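Local coordinates for S12 family peptidase (Streptomyces sp. 82F2, PDB 3WWX), which acts as a D-stereospecific amidohydrolase, probably cleaving amide bonds by the serine-based chemistry of its S12 peptidase (beta-lactamase-like) family, at residues G52-T57 with S310-T315; A60-Q65 with M168-V173; E69-L74 with E183-K188; A253-R258 with E267-V272. All coordinates share one frame; numbering follows the deposited sequence.

In the fold
Helix 55-68 ties most of these contacts together. Interaction 1 packs its N-terminal approach against strand 308-315, and interaction 2 packs its middle against helix 160-174, about 18 Å away centre to centre. Interaction 3 follows just past its C-terminal end; the centres of interactions 2 and 3 lie about 6 Å apart, and Gln65 probably hydrogen-bonds to Arg185. Interaction 4 lies about 13 Å from interaction 1, centre to centre, and touches it through Leu254 on Thr57, while Met268 packs on Thr61 of 60-65. In interaction 1 the side chain of Ser310 lies about 8 Å from the bound octane 1,8-diamine.

Interaction 1 (G52-T57 with S310-T315); sequences GSITKT and SLAQVT
Ile54 carries this contact, meeting Ser310 and Ala312 of strand 308-315 with the far end of its side chain. Its CB bond points at the strand, but CB itself stays too far back to touch. From CB the chain splits. CG2 lies anti to the backbone N and reaches neither Ser310 nor Ala312, whereas CG1 is anti to the carbonyl carbon (chi1 -78°) and heads for the strand. The next bond is nearly extended (chi2 163°), and this carries the methyl the rest of the way. Ile54 CD1 then sits 3.8 Å from Ser310 CB and 3.9 Å from Ala312 CB, two residues whose CB bonds both point toward 52-57. Between them it lies over the strand backbone, 4.1 Å from Leu311 C. Ser310 meets Ile54 with its CB; its OG hydrogen-bonds Asn325. Tyr251 and His301 pack on Ile54 as well. Within 52-57, Gly52 O takes two donors from one residue, Thr55 OG1 at 2.8 Å and Thr55 N at 2.9 Å, which pins the turn that presents Ile54. Ser53 to Lys56 spell the SxxK signature of the penicillin-recognising serine enzymes, in whose relatives the serine is the nucleophile; here Ser53 OG bonds to Gly304 N, and Lys56 NZ to Tyr158, Asn160 and Ala237. Every touch of Ile54 on the strand is carbon to carbon, which makes the contact apolar packing of one buried methyl.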
# COMPACT_ATOMS: atom_id res chain seq x y z
N GLY A 52 0.76 -2.03 -5.14
CA GLY A 52 1.85 -1.45 -4.38
C GLY A 52 1.55 -1.35 -2.89
O GLY A 52 1.05 -2.29 -2.29
N SER A 53 1.85 -0.17 -2.34
CA SER A 53 1.79 0.15 -0.92
C SER A 53 0.45 -0.12 -0.24
O SER A 53 0.37 -0.21 0.99
CB SER A 53 2.13 1.65 -0.80
OG SER A 53 3.05 2.04 -1.83
N ILE A 54 -0.63 -0.22 -1.01
CA ILE A 54 -1.92 -0.64 -0.46
C ILE A 54 -1.81 -1.98 0.28
O ILE A 54 -2.56 -2.26 1.22
CB ILE A 54 -2.96 -0.63 -1.58
CG1 ILE A 54 -3.43 0.80 -1.85
CG2 ILE A 54 -4.16 -1.54 -1.26
CD1 ILE A 54 -4.14 0.96 -3.18
N THR A 55 -0.84 -2.80 -0.13
CA THR A 55 -0.56 -4.06 0.56
C THR A 55 -0.39 -3.85 2.05
O THR A 55 -0.77 -4.70 2.86
CB THR A 55 0.72 -4.69 -0.00
OG1 THR A 55 0.59 -4.92 -1.41
CG2 THR A 55 1.06 -6.00 0.69
N LYS A 56 0.18 -2.71 2.43
CA LYS A 56 0.41 -2.42 3.84
C LYS A 56 -0.86 -2.53 4.68
O LYS A 56 -0.79 -2.91 5.83
CB LYS A 56 1.02 -1.04 4.01
CG LYS A 56 2.44 -0.93 3.51
CD LYS A 56 3.07 0.40 3.90
CE LYS A 56 4.53 0.49 3.48
NZ LYS A 56 4.72 0.51 2.02
N THR A 57 -2.01 -2.14 4.14
CA THR A 57 -3.23 -2.21 4.93
C THR A 57 -3.57 -3.67 5.24
O THR A 57 -4.05 -3.98 6.34
CB THR A 57 -4.39 -1.54 4.22
OG1 THR A 57 -4.00 -0.25 3.76
CG2 THR A 57 -5.57 -1.42 5.16
N SER A 310 -1.82 3.53 -7.67
CA SER A 310 -3.11 3.04 -7.24
C SER A 310 -3.68 3.91 -6.14
O SER A 310 -2.94 4.57 -5.40
CB SER A 310 -3.00 1.61 -6.71
OG SER A 310 -2.49 0.75 -7.72
N LEU A 311 -5.01 3.93 -6.08
CA LEU A 311 -5.70 4.66 -5.03
C LEU A 311 -6.85 3.79 -4.51
O LEU A 311 -7.41 2.97 -5.23
CB LEU A 311 -6.18 6.04 -5.54
CG LEU A 311 -7.17 6.00 -6.68
CD1 LEU A 311 -8.61 6.06 -6.16
CD2 LEU A 311 -6.91 7.15 -7.67
N ALA A 312 -7.16 3.99 -3.24
CA ALA A 312 -8.26 3.26 -2.58
C ALA A 312 -8.67 4.07 -1.37
O ALA A 312 -7.84 4.38 -0.52
CB ALA A 312 -7.82 1.88 -2.15
N GLN A 313 -9.94 4.44 -1.32
CA GLN A 313 -10.44 5.33 -0.26
C GLN A 313 -11.87 4.99 0.09
O GLN A 313 -12.63 4.57 -0.77
CB GLN A 313 -10.40 6.79 -0.74
CG GLN A 313 -8.98 7.32 -1.02
CD GLN A 313 -8.10 7.45 0.21
OE1 GLN A 313 -8.58 7.59 1.34
NE2 GLN A 313 -6.78 7.46 0.00
N VAL A 314 -12.20 5.16 1.36
CA VAL A 314 -13.57 4.99 1.81
C VAL A 314 -13.91 6.01 2.89
O VAL A 314 -13.03 6.46 3.63
CB VAL A 314 -13.79 3.56 2.31
CG1 VAL A 314 -13.03 3.25 3.61
CG2 VAL A 314 -15.25 3.25 2.43
N THR A 315 -15.19 6.36 3.02
CA THR A 315 -15.60 7.16 4.17
C THR A 315 -15.50 6.32 5.44
O THR A 315 -15.38 5.10 5.38
CB THR A 315 -17.02 7.72 3.95
OG1 THR A 315 -17.86 6.64 3.55
CG2 THR A 315 -17.00 8.78 2.85

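Interaction 2 (A60-Q65 with M168-V173); sequences ATVLLQ and MVIEKV
Val62 and Leu63 of helix 55-68 meet Ile170, with Val169 beside it, on helix 160-174. The short helical segments run in broadly the same direction, their axes 36° apart and 10.3 Å from each other at closest approach. In sequence order, Val62 comes first among the touching residues. Its CG1 is anti to the backbone N (chi1 169°) and beside the carbonyl carbon, and lies 3.8 Å from Ile170 CD1 and 3.9 Å from Ile170 CG2, the two side chains crossing at about a right angle. Leu63 follows. Its CB bond runs along the interface, yet its end swings in, bringing Leu63 CG to 3.6 Å from Ile170 CG1. The Leu63 CD2 branch touches Ile170 CG1 too and lies 3.9 Å from Val169 CG1, Leu63 and Val169 crossing at about a right angle. Ile170 thus meets Val62 with CD1 and CG2 and Leu63 with CG1, its CD1 also lying near Leu63 CG. Beyond the pair, Leu64 packs on Leu74, while Gln65 NE2 bonds Leu259 O. Tyr178 adds to the surroundings of Ile170, and Ala181 and Val182 to those of Val62. All four touching residues are buried and every touching atom is aliphatic carbon, which implies that shape complementarity and exclusion of water, without directional bonds, join these helices here.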
# COMPACT_ATOMS: atom_id res chain seq x y z
N ALA A 60 -1.12 -4.83 8.02
CA ALA A 60 -1.54 -4.29 9.33
C ALA A 60 -2.78 -4.98 9.86
O ALA A 60 -2.88 -5.24 11.06
CB ALA A 60 -1.76 -2.80 9.24
N THR A 61 -3.73 -5.27 8.98
CA THR A 61 -4.97 -5.93 9.40
C THR A 61 -4.66 -7.29 10.03
O THR A 61 -5.21 -7.64 11.06
CB THR A 61 -5.94 -6.09 8.22
OG1 THR A 61 -6.33 -4.79 7.75
CG2 THR A 61 -7.22 -6.83 8.64
N VAL A 62 -3.77 -8.04 9.42
CA VAL A 62 -3.41 -9.35 9.98
C VAL A 62 -2.82 -9.19 11.37
O VAL A 62 -3.19 -9.92 12.29
CB VAL A 62 -2.42 -10.09 9.07
CG1 VAL A 62 -1.85 -11.32 9.76
CG2 VAL A 62 -3.11 -10.46 7.77
N LEU A 63 -1.90 -8.24 11.56
CA LEU A 63 -1.29 -8.08 12.87
C LEU A 63 -2.30 -7.63 13.90
O LEU A 63 -2.22 -8.04 15.06
CB LEU A 63 -0.12 -7.10 12.82
CG LEU A 63 1.13 -7.79 12.32
CD1 LEU A 63 2.11 -6.76 11.84
CD2 LEU A 63 1.76 -8.65 13.43
N LEU A 64 -3.26 -6.81 13.50
CA LEU A 64 -4.31 -6.41 14.44
C LEU A 64 -5.23 -7.58 14.80
O LEU A 64 -5.67 -7.68 15.95
CB LEU A 64 -5.08 -5.21 13.87
CG LEU A 64 -4.29 -3.90 14.00
CD1 LEU A 64 -4.76 -2.87 12.97
CD2 LEU A 64 -4.43 -3.33 15.41
N GLN A 65 -5.52 -8.46 13.86
CA GLN A 65 -6.24 -9.68 14.19
C GLN A 65 -5.44 -10.54 15.16
O GLN A 65 -6.00 -11.06 16.13
CB GLN A 65 -6.58 -10.49 12.95
CG GLN A 65 -7.62 -9.85 12.04
CD GLN A 65 -8.13 -10.82 11.01
OE1 GLN A 65 -7.55 -11.88 10.80
NE2 GLN A 65 -9.24 -10.47 10.37
N MET A 168 7.64 -10.16 8.70
CA MET A 168 8.48 -11.12 9.42
C MET A 168 7.87 -11.43 10.80
O MET A 168 7.94 -12.59 11.26
CB MET A 168 9.91 -10.59 9.54
CG MET A 168 10.61 -10.57 8.21
SD MET A 168 12.15 -9.62 8.21
CE MET A 168 13.15 -10.63 9.25
N VAL A 169 7.27 -10.44 11.44
CA VAL A 169 6.63 -10.65 12.75
C VAL A 169 5.45 -11.59 12.56
O VAL A 169 5.24 -12.51 13.36
CB VAL A 169 6.19 -9.34 13.39
CG1 VAL A 169 5.36 -9.59 14.65
CG2 VAL A 169 7.38 -8.46 13.70
N ILE A 170 4.66 -11.39 11.50
CA ILE A 170 3.51 -12.25 11.22
C ILE A 170 3.99 -13.69 11.07
O ILE A 170 3.38 -14.61 11.63
CB ILE A 170 2.75 -11.82 9.95
CG1 ILE A 170 2.04 -10.48 10.18
CG2 ILE A 170 1.72 -12.89 9.55
CD1 ILE A 170 1.49 -9.84 8.86
N GLU A 171 5.08 -13.88 10.34
CA GLU A 171 5.61 -15.21 10.13
C GLU A 171 6.03 -15.84 11.48
O GLU A 171 5.81 -17.04 11.68
CB GLU A 171 6.76 -15.23 9.12
CG GLU A 171 7.24 -16.65 8.86
CD GLU A 171 8.17 -16.82 7.68
OE1 GLU A 171 8.96 -17.79 7.72
OE2 GLU A 171 8.11 -16.04 6.71
N LYS A 172 6.62 -15.05 12.37
CA LYS A 172 7.07 -15.59 13.67
C LYS A 172 5.87 -15.97 14.52
O LYS A 172 5.86 -17.04 15.15
CB LYS A 172 7.93 -14.57 14.40
CG LYS A 172 8.58 -15.07 15.70
CD LYS A 172 9.53 -16.25 15.47
CE LYS A 172 10.64 -15.98 14.45
NZ LYS A 172 11.74 -15.11 14.98
N VAL A 173 4.85 -15.12 14.55
CA VAL A 173 3.65 -15.40 15.34
C VAL A 173 2.90 -16.63 14.83
O VAL A 173 2.46 -17.47 15.63
CB VAL A 173 2.68 -14.19 15.37
CG1 VAL A 173 1.37 -14.53 16.07
CG2 VAL A 173 3.34 -13.00 16.05

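Interaction 3 (E69-L74 with E183-K188); sequences EGRIDL and ENRIIK
A surface salt-bridge network of Glu69, Arg71 and Arg185 links the end of helix 55-68 to helix 178-187. At its centre is the Glu69 carboxylate, gripped end-on by two nitrogens of Arg185, one to each oxygen. Arg185 NH1 donates to Glu69 OE2 at 2.8 Å, and Arg185 NH2 to Glu69 OE1 at 2.9 Å, with N-H...O angles close to 160°. Both oxygens lie near the guanidinium plane, but the carboxylate is turned 41° against it. As a result OE1 is met on its syn side, whereas OE2 is approached from above the carboxylate plane. The two side chains come from opposite directions; Arg185 is extended from CG to NE. Arg71, bent at chi3 (68°), brings its NH1 to the same Glu69 OE1 in a weak bond of 3.4 Å. That leaves Arg71 NH1 and Arg185 NH2, two donors, 3.4 Å apart around the shared oxygen. A water in the plane of both guanidinium groups accepts from each, from Arg71 NH1 at 2.8 Å and from Arg185 NH2 at 3.0 Å. The shared anion and the water probably offset the proximity of the two cations. Gln65 OE1 also binds Arg185 NH1, which probably helps to fix the rotation of the group. Gly70, with positive phi, ends the helix: a Schellman motif in which Glu69, just before the glycine, forms a bidentate carboxylate-guanidinium bridge and Arg71, just after it, joins the network.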
# COMPACT_ATOMS: atom_id res chain seq x y z
N GLU A 69 -6.47 -11.78 18.94
CA GLU A 69 -6.50 -13.19 19.32
C GLU A 69 -5.59 -13.46 20.52
O GLU A 69 -5.45 -14.61 20.95
CB GLU A 69 -6.13 -14.08 18.12
CG GLU A 69 -7.16 -14.02 17.00
CD GLU A 69 -6.72 -14.67 15.68
OE1 GLU A 69 -5.62 -15.24 15.61
OE2 GLU A 69 -7.51 -14.60 14.72
N GLY A 70 -4.97 -12.40 21.04
CA GLY A 70 -4.09 -12.48 22.20
C GLY A 70 -2.75 -13.13 21.91
O GLY A 70 -2.10 -13.65 22.82
N ARG A 71 -2.31 -13.07 20.65
CA ARG A 71 -1.08 -13.76 20.24
C ARG A 71 0.14 -12.84 20.17
O ARG A 71 1.29 -13.31 20.09
CB ARG A 71 -1.31 -14.46 18.90
CG ARG A 71 -2.40 -15.53 18.99
CD ARG A 71 -2.82 -16.07 17.65
NE ARG A 71 -1.77 -16.85 17.02
CZ ARG A 71 -1.91 -17.50 15.87
NH1 ARG A 71 -3.07 -17.46 15.23
NH2 ARG A 71 -0.88 -18.17 15.35
N ILE A 72 -0.11 -11.55 20.23
CA ILE A 72 0.94 -10.55 20.23
C ILE A 72 0.38 -9.24 20.78
O ILE A 72 -0.80 -8.96 20.61
CB ILE A 72 1.49 -10.34 18.79
CG1 ILE A 72 2.53 -9.23 18.76
CG2 ILE A 72 0.33 -10.02 17.83
CD1 ILE A 72 3.40 -9.24 17.50
N ASP A 73 1.23 -8.47 21.44
CA ASP A 73 0.92 -7.12 21.86
C ASP A 73 1.70 -6.20 20.92
O ASP A 73 2.92 -6.30 20.85
CB ASP A 73 1.34 -6.92 23.32
CG ASP A 73 0.93 -5.57 23.89
OD1 ASP A 73 0.83 -4.56 23.17
OD2 ASP A 73 0.74 -5.50 25.13
N LEU A 74 1.02 -5.34 20.18
CA LEU A 74 1.74 -4.46 19.25
C LEU A 74 2.69 -3.48 19.95
O LEU A 74 3.58 -2.91 19.30
CB LEU A 74 0.78 -3.72 18.33
CG LEU A 74 -0.13 -4.63 17.51
CD1 LEU A 74 -1.02 -3.77 16.65
CD2 LEU A 74 0.63 -5.63 16.66
N GLU A 183 -4.16 -14.45 2.82
CA GLU A 183 -5.08 -15.29 2.06
C GLU A 183 -6.20 -15.82 2.93
O GLU A 183 -7.37 -15.70 2.59
CB GLU A 183 -4.32 -16.46 1.41
CG GLU A 183 -3.43 -15.99 0.30
CD GLU A 183 -2.43 -17.03 -0.17
OE1 GLU A 183 -2.40 -18.14 0.39
OE2 GLU A 183 -1.66 -16.72 -1.11
N ASN A 184 -5.84 -16.39 4.07
CA ASN A 184 -6.82 -17.10 4.88
C ASN A 184 -7.69 -16.20 5.74
O ASN A 184 -8.85 -16.53 6.01
CB ASN A 184 -6.10 -18.15 5.72
CG ASN A 184 -5.57 -19.28 4.87
OD1 ASN A 184 -6.10 -19.55 3.79
ND2 ASN A 184 -4.52 -19.93 5.33
N ARG A 185 -7.16 -15.05 6.13
CA ARG A 185 -7.89 -14.13 6.99
C ARG A 185 -8.64 -13.04 6.25
O ARG A 185 -9.55 -12.44 6.81
CB ARG A 185 -6.93 -13.46 7.97
CG ARG A 185 -6.30 -14.42 8.95
CD ARG A 185 -5.14 -13.80 9.72
NE ARG A 185 -4.71 -14.72 10.76
CZ ARG A 185 -5.24 -14.76 11.98
NH1 ARG A 185 -6.17 -13.89 12.35
NH2 ARG A 185 -4.81 -15.67 12.85
N ILE A 186 -8.23 -12.75 5.02
CA ILE A 186 -8.82 -11.62 4.29
C ILE A 186 -9.33 -12.02 2.91
O ILE A 186 -10.50 -11.81 2.62
CB ILE A 186 -7.84 -10.41 4.18
CG1 ILE A 186 -7.36 -9.98 5.58
CG2 ILE A 186 -8.51 -9.23 3.48
CD1 ILE A 186 -6.22 -8.95 5.57
N ILE A 187 -8.46 -12.50 2.03
CA ILE A 187 -8.85 -12.80 0.67
C ILE A 187 -9.98 -13.82 0.61
O ILE A 187 -10.98 -13.62 -0.08
CB ILE A 187 -7.62 -13.24 -0.16
CG1 ILE A 187 -6.67 -12.05 -0.29
CG2 ILE A 187 -8.02 -13.74 -1.54
CD1 ILE A 187 -5.32 -12.40 -0.90
N LYS A 188 -9.84 -14.91 1.34
CA LYS A 188 -10.86 -15.96 1.27
C LYS A 188 -12.18 -15.56 1.93
O LYS A 188 -13.24 -15.68 1.30
CB LYS A 188 -10.31 -17.28 1.81
CG LYS A 188 -9.29 -17.94 0.89
CD LYS A 188 -8.67 -19.17 1.55
CE LYS A 188 -7.49 -19.70 0.75
NZ LYS A 188 -7.88 -20.00 -0.65
O HOH W 1 -3.32 -18.28 12.58

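Interaction 4 (A253-R258 with E267-V272); sequences ALLQGR and EMTTTV
Leu254 and Met268 reach toward each other and meet end to end. Met268 SD sits at the fork of the leucine, 3.8 Å from Leu254 CD1 and 3.9 Å from Leu254 CD2, and its methyl CE continues to 4.0 Å from Leu254 CD2. In both residues CG is anti to the backbone N (chi1 -178° in Leu254, -166° in Met268), which helps to bring the leucine fork and the methionine sulfur together; Met268 then bends at chi3. A looser touch flanks the pair: Leu255 CD1 is 4.4 Å from Thr269 CG2. Thr269 OG1 bonds Leu265 O, and its CG2 makes the contact. Further out, a Schellman motif closes helix 244-255 just behind the leucines, with Arg258 N bonded to Ala253 O at 2.9 Å and Gly257 N to Leu254 O at 3.0 Å; Gly257 supplies the positive phi. Around this joint, Thr57 and Thr61 of helix 55-68 pack on Leu254, and Thr61 and Leu64 on Met268, while Trp299 of strand 297-305 packs on Leu255 and Thr269. The contact therefore brings the end of helix 244-255 and the end of helix 262-268 together between another helix and the main antiparallel sheet.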
# COMPACT_ATOMS: atom_id res chain seq x y z
N ALA A 253 -15.23 -3.31 4.06
CA ALA A 253 -15.31 -4.27 5.17
C ALA A 253 -14.44 -3.85 6.33
O ALA A 253 -14.81 -3.98 7.49
CB ALA A 253 -14.94 -5.66 4.71
N LEU A 254 -13.25 -3.36 6.02
CA LEU A 254 -12.34 -2.94 7.06
C LEU A 254 -12.89 -1.79 7.90
O LEU A 254 -12.96 -1.89 9.14
CB LEU A 254 -11.02 -2.48 6.44
CG LEU A 254 -9.93 -2.05 7.43
CD1 LEU A 254 -9.46 -3.21 8.28
CD2 LEU A 254 -8.73 -1.49 6.65
N LEU A 255 -13.30 -0.71 7.27
CA LEU A 255 -13.79 0.45 8.02
C LEU A 255 -15.13 0.20 8.68
O LEU A 255 -15.48 0.85 9.68
CB LEU A 255 -13.82 1.72 7.14
CG LEU A 255 -12.50 2.51 7.06
CD1 LEU A 255 -12.09 3.07 8.41
CD2 LEU A 255 -11.39 1.67 6.46
N GLN A 256 -15.88 -0.76 8.16
CA GLN A 256 -17.13 -1.20 8.78
C GLN A 256 -16.92 -2.08 10.01
O GLN A 256 -17.89 -2.40 10.71
CB GLN A 256 -17.99 -1.96 7.77
CG GLN A 256 -18.61 -1.08 6.70
CD GLN A 256 -19.16 -1.86 5.53
OE1 GLN A 256 -19.34 -3.07 5.60
NE2 GLN A 256 -19.43 -1.17 4.43
N GLY A 257 -15.69 -2.50 10.27
CA GLY A 257 -15.38 -3.35 11.41
C GLY A 257 -15.60 -4.83 11.19
O GLY A 257 -15.65 -5.60 12.16
N ARG A 258 -15.72 -5.26 9.95
CA ARG A 258 -16.00 -6.67 9.69
C ARG A 258 -14.78 -7.57 9.81
O ARG A 258 -14.92 -8.79 9.82
CB ARG A 258 -16.66 -6.86 8.33
CG ARG A 258 -17.84 -5.95 8.14
CD ARG A 258 -18.88 -6.52 7.22
NE ARG A 258 -19.86 -5.49 6.88
CZ ARG A 258 -21.13 -5.71 6.55
NH1 ARG A 258 -21.63 -6.94 6.53
NH2 ARG A 258 -21.88 -4.68 6.22
N GLU A 267 -7.41 1.26 17.30
CA GLU A 267 -5.95 1.37 17.22
C GLU A 267 -5.53 1.70 15.79
O GLU A 267 -4.66 2.53 15.58
CB GLU A 267 -5.27 0.10 17.71
CG GLU A 267 -5.37 -0.04 19.25
CD GLU A 267 -4.58 -1.21 19.83
OE1 GLU A 267 -3.60 -1.66 19.21
OE2 GLU A 267 -4.94 -1.68 20.94
N MET A 268 -6.15 1.04 14.82
CA MET A 268 -5.79 1.24 13.43
C MET A 268 -6.03 2.67 12.99
O MET A 268 -5.27 3.21 12.19
CB MET A 268 -6.59 0.30 12.54
CG MET A 268 -6.03 0.22 11.13
SD MET A 268 -6.96 -0.95 10.12
CE MET A 268 -5.61 -1.66 9.18
N THR A 269 -7.10 3.27 13.51
CA THR A 269 -7.50 4.62 13.14
C THR A 269 -6.98 5.69 14.12
O THR A 269 -7.40 6.84 14.04
CB THR A 269 -9.03 4.76 13.03
OG1 THR A 269 -9.64 4.39 14.27
CG2 THR A 269 -9.56 3.90 11.91
N THR A 270 -6.05 5.31 15.00
CA THR A 270 -5.34 6.27 15.82
C THR A 270 -4.14 6.77 15.01
O THR A 270 -3.19 6.03 14.78
CB THR A 270 -4.89 5.65 17.14
OG1 THR A 270 -6.06 5.27 17.87
CG2 THR A 270 -4.07 6.65 17.96
N THR A 271 -4.23 8.01 14.57
CA THR A 271 -3.30 8.53 13.58
C THR A 271 -2.23 9.46 14.15
O THR A 271 -2.42 10.10 15.19
CB THR A 271 -4.02 9.28 12.45
OG1 THR A 271 -4.80 10.35 13.00
CG2 THR A 271 -4.96 8.35 11.67
N VAL A 272 -1.12 9.50 13.42
CA VAL A 272 -0.03 10.43 13.66
C VAL A 272 -0.13 11.52 12.60
O VAL A 272 -0.38 11.24 11.43
CB VAL A 272 1.34 9.71 13.51
CG1 VAL A 272 2.50 10.67 13.71
CG2 VAL A 272 1.42 8.56 14.50